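Local coordinates for protein periplasmic chaperone Spy (Escherichia coli, PDB 5WO2) that acts as an ATP-independent, homodimeric, cradle-shaped periplasmic chaperone that limits protein aggregation and lets substrate proteins fold while they remain bound, at residues B[75-80]-B[86-91]. Numbering follows the deposited sequence.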
loop_
_atom_site.group_PDB
_atom_site.type_symbol
_atom_site.label_atom_id
_atom_site.label_comp_id
_atom_site.label_asym_id
_atom_site.label_seq_id
_atom_site.Cartn_x
_atom_site.Cartn_y
_atom_site.Cartn_z
ATOM N N LYS B 75 14.616 -8.697 -11.105
ATOM C CA LYS B 75 16.035 -9.052 -11.076
ATOM C C LYS B 75 16.197 -10.423 -10.423
ATOM O O LYS B 75 17.041 -11.222 -10.812
ATOM C CB LYS B 75 16.847 -7.996 -10.333
ATOM C CG LYS B 75 17.164 -6.758 -11.181
ATOM C CD LYS B 75 18.059 -5.761 -10.435
ATOM C CE LYS B 75 18.046 -4.415 -11.101
ATOM N NZ LYS B 75 18.195 -4.515 -12.589
ATOM N N ILE B 76 15.370 -10.703 -9.430
ATOM C CA ILE B 76 15.424 -11.979 -8.740
ATOM C C ILE B 76 14.967 -13.102 -9.662
ATOM O O ILE B 76 15.660 -14.107 -9.837
ATOM C CB ILE B 76 14.556 -11.927 -7.476
ATOM C CG1 ILE B 76 15.231 -11.019 -6.439
ATOM C CG2 ILE B 76 14.320 -13.333 -6.909
ATOM C CD1 ILE B 76 14.445 -10.799 -5.217
ATOM N N TYR B 77 13.796 -12.931 -10.259
ATOM C CA TYR B 77 13.254 -13.907 -11.187
ATOM C C TYR B 77 14.337 -14.351 -12.178
ATOM O O TYR B 77 14.454 -15.525 -12.482
ATOM C CB TYR B 77 12.069 -13.303 -11.936
ATOM C CG TYR B 77 11.369 -14.272 -12.867
ATOM C CD1 TYR B 77 10.473 -15.206 -12.369
ATOM C CD2 TYR B 77 11.589 -14.247 -14.239
ATOM C CE1 TYR B 77 9.833 -16.109 -13.200
ATOM C CE2 TYR B 77 10.925 -15.158 -15.095
ATOM C CZ TYR B 77 10.039 -16.056 -14.560
ATOM O OH TYR B 77 9.348 -16.939 -15.335
ATOM N N ASN B 78 15.140 -13.410 -12.647
ATOM C CA ASN B 78 16.128 -13.740 -13.676
ATOM C C ASN B 78 17.439 -14.327 -13.159
ATOM O O ASN B 78 18.280 -14.726 -13.957
ATOM C CB ASN B 78 16.404 -12.512 -14.517
ATOM C CG ASN B 78 15.334 -12.295 -15.542
ATOM O OD1 ASN B 78 15.205 -13.102 -16.464
ATOM N ND2 ASN B 78 14.534 -11.215 -15.389
ATOM N N ILE B 79 17.628 -14.435 -11.847
ATOM C CA ILE B 79 18.744 -15.265 -11.368
ATOM C C ILE B 79 18.326 -16.720 -11.179
ATOM O O ILE B 79 19.147 -17.541 -10.801
ATOM C CB ILE B 79 19.343 -14.772 -10.027
ATOM C CG1 ILE B 79 18.379 -14.949 -8.860
ATOM C CG2 ILE B 79 19.773 -13.342 -10.132
ATOM C CD1 ILE B 79 19.028 -14.815 -7.511
ATOM N N LEU B 80 17.052 -17.043 -11.417
ATOM C CA LEU B 80 16.527 -18.387 -11.128
ATOM C C LEU B 80 16.652 -19.410 -12.254
ATOM O O LEU B 80 16.645 -19.048 -13.428
ATOM C CB LEU B 80 15.041 -18.305 -10.762
ATOM C CG LEU B 80 14.609 -17.459 -9.555
ATOM C CD1 LEU B 80 13.079 -17.451 -9.443
ATOM C CD2 LEU B 80 15.247 -17.951 -8.281
ATOM N N LYS B 86 9.303 -21.680 -12.468
ATOM C CA LYS B 86 7.975 -22.284 -12.434
ATOM C C LYS B 86 7.421 -22.170 -11.036
ATOM O O LYS B 86 6.253 -21.874 -10.850
ATOM C CB LYS B 86 7.991 -23.751 -12.854
ATOM C CG LYS B 86 8.208 -23.985 -14.346
ATOM C CD LYS B 86 7.593 -25.326 -14.807
ATOM C CE LYS B 86 8.169 -26.558 -14.096
ATOM N NZ LYS B 86 9.481 -27.042 -14.673
ATOM N N GLN B 87 8.277 -22.407 -10.051
ATOM C CA GLN B 87 7.858 -22.379 -8.659
ATOM C C GLN B 87 7.575 -20.967 -8.190
ATOM O O GLN B 87 6.592 -20.706 -7.504
ATOM C CB GLN B 87 8.922 -23.000 -7.771
ATOM C CG GLN B 87 8.513 -23.062 -6.312
ATOM C CD GLN B 87 7.328 -24.002 -6.071
ATOM O OE1 GLN B 87 7.363 -25.174 -6.454
ATOM N NE2 GLN B 87 6.274 -23.480 -5.446
ATOM N N PHE B 88 8.483 -20.058 -8.512
ATOM C CA PHE B 88 8.242 -18.646 -8.281
ATOM C C PHE B 88 6.909 -18.220 -8.881
ATOM O O PHE B 88 6.138 -17.521 -8.227
ATOM C CB PHE B 88 9.370 -17.824 -8.877
ATOM C CG PHE B 88 9.202 -16.332 -8.733
ATOM C CD1 PHE B 88 8.352 -15.612 -9.573
ATOM C CD2 PHE B 88 9.933 -15.636 -7.793
ATOM C CE1 PHE B 88 8.237 -14.249 -9.462
ATOM C CE2 PHE B 88 9.807 -14.235 -7.687
ATOM C CZ PHE B 88 8.956 -13.567 -8.512
ATOM N N ASN B 89 6.609 -18.668 -10.096
ATOM C CA ASN B 89 5.363 -18.226 -10.737
ATOM C C ASN B 89 4.170 -18.831 -9.997
ATOM O O ASN B 89 3.184 -18.166 -9.804
ATOM C CB ASN B 89 5.311 -18.582 -12.214
ATOM C CG ASN B 89 6.180 -17.659 -13.058
ATOM O OD1 ASN B 89 6.278 -16.480 -12.792
ATOM N ND2 ASN B 89 6.861 -18.228 -14.036
ATOM N N ALA B 90 4.279 -20.072 -9.549
ATOM C CA ALA B 90 3.174 -20.657 -8.795
ATOM C C ALA B 90 2.939 -19.929 -7.472
ATOM O O ALA B 90 1.784 -19.647 -7.088
ATOM C CB ALA B 90 3.440 -22.127 -8.561
ATOM N N ASN B 91 4.021 -19.616 -6.767
ATOM C CA ASN B 91 3.923 -18.872 -5.514
ATOM C C ASN B 91 3.296 -17.527 -5.711
ATOM O O ASN B 91 2.611 -17.017 -4.843
ATOM C CB ASN B 91 5.293 -18.676 -4.877
ATOM C CG ASN B 91 5.925 -19.967 -4.422
ATOM O OD1 ASN B 91 5.283 -21.016 -4.367
ATOM N ND2 ASN B 91 7.212 -19.898 -4.095
#
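Tyr77 and Phe88 meet as an offset edge-to-face pair and illustrate how an aromatic contact can bridge two helices joined by a short turn. The ring planes are turned 66° from each other, with centroids 5.3 Å apart. It is the CD1 edge of Tyr77 that does the touching, coming over one face of Phe88, with Tyr77 CD1 3.5 Å from Phe88 CD1. With CG anti to the backbone N (chi1 178°), Phe88 carries its ring across to Tyr77. From the turn that follows, the CD1 methyl of Leu80 lies 3.8 Å from Phe88 CB, the two side chains crossing at about a right angle. The hydroxyl end of Tyr77 has its own polar partner: Asn89 ND2 donates to Tyr77 OH at 3.1 Å, the N-H...O angle being 158° and the hydroxyl tilted slightly from the amide plane. The carboxamide's other end, Asn89 OD1, is hydrogen-bonded to His38 NE2 of the second subunit, so the amide joins the intrachain contact to the dimer interface; Ala42 of that subunit packs on Tyr77 and Asn89, and its Ile41 on Phe88. A type I beta turn from Tyr77 to Leu80 leads from helix 48-77 toward helix 82-94, the two forming an alpha-alpha hairpin within the all-helical LTXXQ-family fold of the Spy cradle.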